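Periplasmic binding protein (Sulfurospirillum deleyianum, PDB 4PAG) probably serves as the solute-binding protein of an ABC transporter, capturing a small ligand in the periplasm, and holds a histidine in its pocket in this crystal. Local coordinates at residues S3-D8 with P13-E18; S31-V36 with Q125-V130. One frame throughout, in Å; residues are numbered along the deposited sequence. Where two conformers were deposited one is given.

Contact 1: S3-D8 with P13-E18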
loop_
_atom_site.group_PDB
_atom_site.type_symbol
_atom_site.label_atom_id
_atom_site.label_comp_id
_atom_site.label_asym_id
_atom_site.label_seq_id
_atom_site.Cartn_x
_atom_site.Cartn_y
_atom_site.Cartn_z
ATOM N N SER A 3 18.589 -21.612 -12.411
ATOM C CA SER A 3 18.682 -20.305 -11.766
ATOM C C SER A 3 17.563 -19.385 -12.272
ATOM O O SER A 3 17.162 -18.438 -11.591
ATOM C CB SER A 3 20.043 -19.680 -12.065
ATOM O OG SER A 3 20.217 -18.474 -11.349
ATOM N N ARG A 4 17.076 -19.677 -13.478
ATOM C CA ARG A 4 15.996 -18.930 -14.102
ATOM C C ARG A 4 14.660 -19.671 -14.098
ATOM O O ARG A 4 13.755 -19.320 -14.860
ATOM C CB ARG A 4 16.395 -18.556 -15.531
ATOM C CG ARG A 4 17.683 -17.748 -15.618
ATOM C CD ARG A 4 17.648 -16.499 -14.735
ATOM N NE ARG A 4 16.631 -15.546 -15.174
ATOM C CZ ARG A 4 16.050 -14.614 -14.412
ATOM N NH1 ARG A 4 15.149 -13.805 -14.960
ATOM N NH2 ARG A 4 16.341 -14.482 -13.113
ATOM N N THR A 5 14.528 -20.666 -13.219
ATOM C CA THR A 5 13.303 -21.451 -13.105
ATOM C C THR A 5 12.466 -20.936 -11.950
ATOM O O THR A 5 12.956 -20.812 -10.829
ATOM C CB THR A 5 13.594 -22.942 -12.879
ATOM O OG1 THR A 5 14.354 -23.442 -13.979
ATOM C CG2 THR A 5 12.296 -23.741 -12.773
ATOM N N PHE A 6 11.203 -20.644 -12.233
ATOM C CA PHE A 6 10.269 -20.133 -11.228
ATOM C C PHE A 6 8.940 -20.856 -11.353
ATOM O O PHE A 6 8.574 -21.297 -12.441
ATOM C CB PHE A 6 10.051 -18.626 -11.424
ATOM C CG PHE A 6 11.293 -17.811 -11.236
ATOM C CD1 PHE A 6 12.145 -17.561 -12.307
ATOM C CD2 PHE A 6 11.630 -17.317 -9.984
ATOM C CE1 PHE A 6 13.302 -16.819 -12.131
ATOM C CE2 PHE A 6 12.789 -16.577 -9.802
ATOM C CZ PHE A 6 13.627 -16.331 -10.876
ATOM N N LEU A 7 8.215 -20.976 -10.246
ATOM C CA LEU A 7 6.866 -21.536 -10.286
ATOM C C LEU A 7 5.898 -20.426 -10.674
ATOM O O LEU A 7 5.867 -19.394 -10.032
ATOM C CB LEU A 7 6.476 -22.137 -8.936
ATOM C CG LEU A 7 7.332 -23.312 -8.449
ATOM C CD1 LEU A 7 6.862 -23.776 -7.076
ATOM C CD2 LEU A 7 7.313 -24.466 -9.440
ATOM N N ASP A 8 5.119 -20.653 -11.729
ATOM C CA ASP A 8 4.217 -19.645 -12.275
ATOM C C ASP A 8 2.878 -19.616 -11.530
ATOM O O ASP A 8 2.740 -20.229 -10.472
ATOM C CB ASP A 8 4.044 -19.858 -13.791
ATOM C CG ASP A 8 3.021 -20.935 -14.151
ATOM O OD1 ASP A 8 2.558 -21.704 -13.277
ATOM O OD2 ASP A 8 2.680 -21.002 -15.344
ATOM N N PRO A 13 6.587 -25.121 -13.086
ATOM C CA PRO A 13 7.903 -24.517 -13.278
ATOM C C PRO A 13 8.043 -23.955 -14.681
ATOM O O PRO A 13 7.774 -24.662 -15.645
ATOM C CB PRO A 13 8.866 -25.692 -13.074
ATOM C CG PRO A 13 8.068 -26.899 -13.420
ATOM C CD PRO A 13 6.659 -26.591 -12.992
ATOM N N ILE A 14 8.430 -22.688 -14.791
ATOM C CA ILE A 14 8.709 -22.068 -16.089
ATOM C C ILE A 14 10.106 -21.467 -16.070
ATOM O O ILE A 14 10.610 -21.102 -15.011
ATOM C CB ILE A 14 7.675 -20.979 -16.457
ATOM C CG1 ILE A 14 7.633 -19.861 -15.402
ATOM C CG2 ILE A 14 6.294 -21.601 -16.618
ATOM C CD1 ILE A 14 7.020 -18.573 -15.906
ATOM N N VAL A 15 10.726 -21.370 -17.242
ATOM C CA VAL A 15 12.066 -20.810 -17.360
ATOM C C VAL A 15 11.987 -19.428 -17.991
ATOM O O VAL A 15 11.537 -19.289 -19.125
ATOM C CB VAL A 15 12.979 -21.710 -18.217
ATOM C CG1 VAL A 15 14.355 -21.078 -18.385
ATOM C CG2 VAL A 15 13.099 -23.088 -17.582
ATOM N N LEU A 16 12.419 -18.410 -17.250
ATOM C CA LEU A 16 12.469 -17.053 -17.769
ATOM C C LEU A 16 13.782 -16.795 -18.501
ATOM O O LEU A 16 14.771 -17.494 -18.271
ATOM C CB LEU A 16 12.337 -16.036 -16.632
ATOM C CG LEU A 16 11.055 -16.095 -15.809
ATOM C CD1 LEU A 16 11.068 -14.994 -14.757
ATOM C CD2 LEU A 16 9.835 -15.966 -16.704
ATOM N N PRO A 17 13.799 -15.773 -19.375
ATOM C CA PRO A 17 15.048 -15.289 -19.957
ATOM C C PRO A 17 16.055 -14.847 -18.900
ATOM O O PRO A 17 15.671 -14.441 -17.786
ATOM C CB PRO A 17 14.609 -14.080 -20.787
ATOM C CG PRO A 17 13.174 -14.318 -21.084
ATOM C CD PRO A 17 12.624 -15.069 -19.917
ATOM N N GLU A 18 17.332 -14.919 -19.261
ATOM C CA GLU A 18 18.419 -14.501 -18.385
ATOM C C GLU A 18 18.215 -13.055 -17.942
ATOM O O GLU A 18 18.316 -12.744 -16.749
ATOM C CB GLU A 18 19.763 -14.654 -19.105
ATOM C CG GLU A 18 20.992 -14.448 -18.233
ATOM C CD GLU A 18 21.086 -15.440 -17.082
ATOM O OE1 GLU A 18 20.643 -16.599 -17.233
ATOM O OE2 GLU A 18 21.612 -15.057 -16.021
HETATM O O HOH W 1 21.232 -16.395 -13.455
#

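Contact 2: S31-V36 with Q125-V130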
loop_
_atom_site.group_PDB
_atom_site.type_symbol
_atom_site.label_atom_id
_atom_site.label_comp_id
_atom_site.label_asym_id
_atom_site.label_seq_id
_atom_site.Cartn_x
_atom_site.Cartn_y
_atom_site.Cartn_z
ATOM N N SER A 31 3.130 -2.813 -9.513
ATOM C CA SER A 31 3.803 -1.793 -10.299
ATOM C C SER A 31 4.607 -0.831 -9.415
ATOM O O SER A 31 5.739 -0.511 -9.750
ATOM C CB SER A 31 2.793 -1.037 -11.163
ATOM O OG SER A 31 2.188 -1.957 -12.063
ATOM N N PHE A 32 4.038 -0.395 -8.288
ATOM C CA PHE A 32 4.755 0.510 -7.374
ATOM C C PHE A 32 6.025 -0.143 -6.824
ATOM O O PHE A 32 7.057 0.503 -6.689
ATOM C CB PHE A 32 3.853 0.954 -6.208
ATOM C CG PHE A 32 2.758 1.930 -6.581
ATOM C CD1 PHE A 32 2.458 2.250 -7.898
ATOM C CD2 PHE A 32 1.991 2.510 -5.574
ATOM C CE1 PHE A 32 1.436 3.146 -8.199
ATOM C CE2 PHE A 32 0.969 3.404 -5.871
ATOM C CZ PHE A 32 0.685 3.717 -7.184
HETATM N N MSE A 33 5.947 -1.429 -6.512
HETATM C CA MSE A 33 7.083 -2.173 -5.958
HETATM C C MSE A 33 8.168 -2.378 -6.994
HETATM O O MSE A 33 9.363 -2.249 -6.699
HETATM C CB MSE A 33 6.540 -3.500 -5.436
HETATM C CG MSE A 33 7.616 -4.374 -4.814
HETATM SE SE MSE A 33 6.753 -5.765 -3.712
HETATM C CE MSE A 33 5.296 -6.336 -4.895
ATOM N N ILE A 34 7.771 -2.692 -8.222
ATOM C CA ILE A 34 8.746 -2.811 -9.310
ATOM C C ILE A 34 9.449 -1.469 -9.521
ATOM O O ILE A 34 10.658 -1.431 -9.762
ATOM C CB ILE A 34 8.098 -3.276 -10.626
ATOM C CG1 ILE A 34 7.549 -4.701 -10.480
ATOM C CG2 ILE A 34 9.110 -3.225 -11.767
ATOM C CD1 ILE A 34 6.622 -5.135 -11.606
ATOM N N TYR A 35 8.696 -0.372 -9.415
ATOM C CA TYR A 35 9.279 0.959 -9.581
ATOM C C TYR A 35 10.496 1.161 -8.673
ATOM O O TYR A 35 11.552 1.579 -9.138
ATOM C CB TYR A 35 8.262 2.098 -9.351
ATOM C CG TYR A 35 8.994 3.407 -9.357
ATOM C CD1 TYR A 35 9.314 4.041 -10.553
ATOM C CD2 TYR A 35 9.483 3.947 -8.177
ATOM C CE1 TYR A 35 10.074 5.200 -10.565
ATOM C CE2 TYR A 35 10.241 5.095 -8.177
ATOM C CZ TYR A 35 10.532 5.724 -9.368
ATOM O OH TYR A 35 11.279 6.878 -9.348
ATOM N N VAL A 36 10.345 0.877 -7.382
ATOM C CA VAL A 36 11.422 1.159 -6.434
ATOM C C VAL A 36 12.614 0.209 -6.589
ATOM O O VAL A 36 13.710 0.553 -6.188
ATOM C CB VAL A 36 10.944 1.229 -4.952
ATOM C CG1 VAL A 36 10.092 2.475 -4.733
ATOM C CG2 VAL A 36 10.206 -0.029 -4.527
ATOM N N GLN A 125 4.268 -8.355 6.628
ATOM C CA GLN A 125 5.476 -9.045 7.067
ATOM C C GLN A 125 6.129 -9.831 5.918
ATOM O O GLN A 125 7.306 -10.168 5.997
ATOM C CB GLN A 125 5.174 -9.970 8.255
ATOM C CG GLN A 125 4.421 -9.302 9.405
ATOM C CD GLN A 125 5.326 -8.639 10.429
ATOM O OE1 GLN A 125 4.861 -8.151 11.455
ATOM N NE2 GLN A 125 6.621 -8.652 10.176
ATOM N N ASN A 126 5.372 -10.105 4.853
ATOM C CA ASN A 126 5.916 -10.771 3.655
ATOM C C ASN A 126 6.770 -9.881 2.733
ATOM O O ASN A 126 7.417 -10.399 1.824
ATOM C CB ASN A 126 4.797 -11.375 2.797
ATOM C CG ASN A 126 4.076 -12.520 3.474
ATOM O OD1 ASN A 126 4.488 -13.015 4.523
ATOM N ND2 ASN A 126 2.985 -12.949 2.866
ATOM N N TYR A 127 6.778 -8.563 2.934
ATOM C CA TYR A 127 7.493 -7.693 1.985
ATOM C C TYR A 127 8.988 -8.016 1.793
ATOM O O TYR A 127 9.460 -8.020 0.660
ATOM C CB TYR A 127 7.255 -6.202 2.276
ATOM C CG TYR A 127 5.939 -5.725 1.681
ATOM C CD1 TYR A 127 5.733 -5.743 0.303
ATOM C CD2 TYR A 127 4.897 -5.297 2.489
ATOM C CE1 TYR A 127 4.525 -5.337 -0.251
ATOM C CE2 TYR A 127 3.690 -4.887 1.944
ATOM C CZ TYR A 127 3.504 -4.912 0.576
ATOM O OH TYR A 127 2.294 -4.503 0.041
ATOM N N PRO A 128 9.729 -8.320 2.871
ATOM C CA PRO A 128 11.143 -8.642 2.647
ATOM C C PRO A 128 11.357 -9.820 1.686
ATOM O O PRO A 128 12.126 -9.702 0.730
ATOM C CB PRO A 128 11.661 -8.958 4.051
ATOM C CG PRO A 128 10.754 -8.191 4.968
ATOM C CD PRO A 128 9.403 -8.259 4.308
ATOM N N GLU A 129 10.678 -10.934 1.911
ATOM C CA GLU A 129 10.849 -12.079 1.019
ATOM C C GLU A 129 10.344 -11.813 -0.408
ATOM O O GLU A 129 10.948 -12.280 -1.371
ATOM C CB GLU A 129 10.241 -13.348 1.619
ATOM C CG GLU A 129 11.160 -14.001 2.643
ATOM C CD GLU A 129 12.487 -14.454 2.041
ATOM O OE1 GLU A 129 12.476 -15.247 1.074
ATOM O OE2 GLU A 129 13.544 -14.018 2.530
ATOM N N VAL A 130 9.279 -11.027 -0.545
ATOM C CA VAL A 130 8.764 -10.672 -1.867
ATOM C C VAL A 130 9.763 -9.781 -2.610
ATOM O O VAL A 130 10.019 -9.989 -3.795
ATOM C CB VAL A 130 7.373 -10.011 -1.782
ATOM C CG1 VAL A 130 6.937 -9.464 -3.139
ATOM C CG2 VAL A 130 6.353 -11.022 -1.273
#

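Contact 1: S3-D8 with P13-E18
Arg4 reaches across to residues 13-18 and takes hold of the Pro17 carbonyl with two nitrogens. NE lies 3.0 Å from Pro17 O and NH1 2.9 Å from the same Pro17 O, which sits at the edge of the guanidinium, close to its plane. NH1 lies nearly in line with the carbonyl, at a C=O...N angle of 169°, and NE above the carbonyl plane; both bonds are bent at the hydrogen. Bends at chi2 and chi3 (-54° and -65°) curl the chain back over the Leu16-Glu18 backbone, laying Glu18 O against one face of the guanidinium and Phe6 CE1 against the other. Further bonds go to the end of helix 127-138: NH1 also serves Val137 O, and NH2 serves Arg136 O. A lysine in its place, with one nitrogen and no flat group, would probably leave some of these three carbonyls without their donor and Phe6 CE1 without the guanidinium face it packs on. Beside this grip, strands 5-7 and 13-15 form an antiparallel β-hairpin. Phe6 and Ile14 make its hydrogen-bonded pair, with Ile14 N 2.7 Å from Phe6 O and Phe6 N 2.9 Å from Ile14 O; beyond the strands, Leu16 N gives its hydrogen to Arg4 O. Asp8 OD1 turns to the intervening loop, accepting from Ser10 N and Lys12 N. At the other end, one water bridges Ser3 OG and Glu18 OE2, donating to the carboxylate.

Contact 2: S31-V36 with Q125-V130
With CG anti to the backbone N (chi1 -179°) and chi2 also extended at 163°, the selenomethionine side chain of Met33 stretches from helix 28-37 toward helix 127-138. These two extended torsions carry the selenium to Tyr127 and Val130, one helical turn apart; the bend at chi3 then sets the methyl against Val130 as well. The case illustrates how a long, flexible side chain can span helices whose backbones stay well separated: the nearest CA atoms, those of Met33 and Val130, are 9.6 Å apart. Val130 supplies a single branch, CG1, placed anti to its own backbone N. Met33 SE rests 3.7 Å from Val130 CG1, and the methyl carbon CE of Met33 touches the same branch at 3.9 Å, the two side chains meeting at about a right angle. Against Tyr127 the selenium takes another approach. It stands beside the ring, 84° off the normal and 5.3 Å from the centroid, so this is a Met-aromatic contact at the ring edge rather than over its face. The touching edge is the CD1-CE1 side, with Met33 SE 4.1 Å from Tyr127 CE1. Contact between the segments is thus wholly apolar and rests on three side chains. Farther along helix 127-138, Phe131 and Leu134 also pack against Met33, and Ile34 touches Met138. Helix 141-163 meets both partners, receiving Val36 at Leu147 and Pro128 at Gln152 and Leu155, while helix 297-309 adds Phe308 and Phe309 beside Val36.

Contact 1 lies near the periphery, its centre about 27 Å from the centre of the chain, and mixes buried with exposed residues; contact 2 is buried, about 10 Å from that centre. The first joins neighbours in sequence, buries 574 Å² between its segments and is held by backbone bonds and one arginine; the second brings together segments 89 residues apart over 113 Å², by apolar touch alone. The two share no element, but helix 127-138 links them: its beginning belongs to contact 2, and its far end receives the hairpin of contact 1, where Phe6 and Leu16 touch Val137. The two centres are about 19 Å apart, and the contacts do not touch.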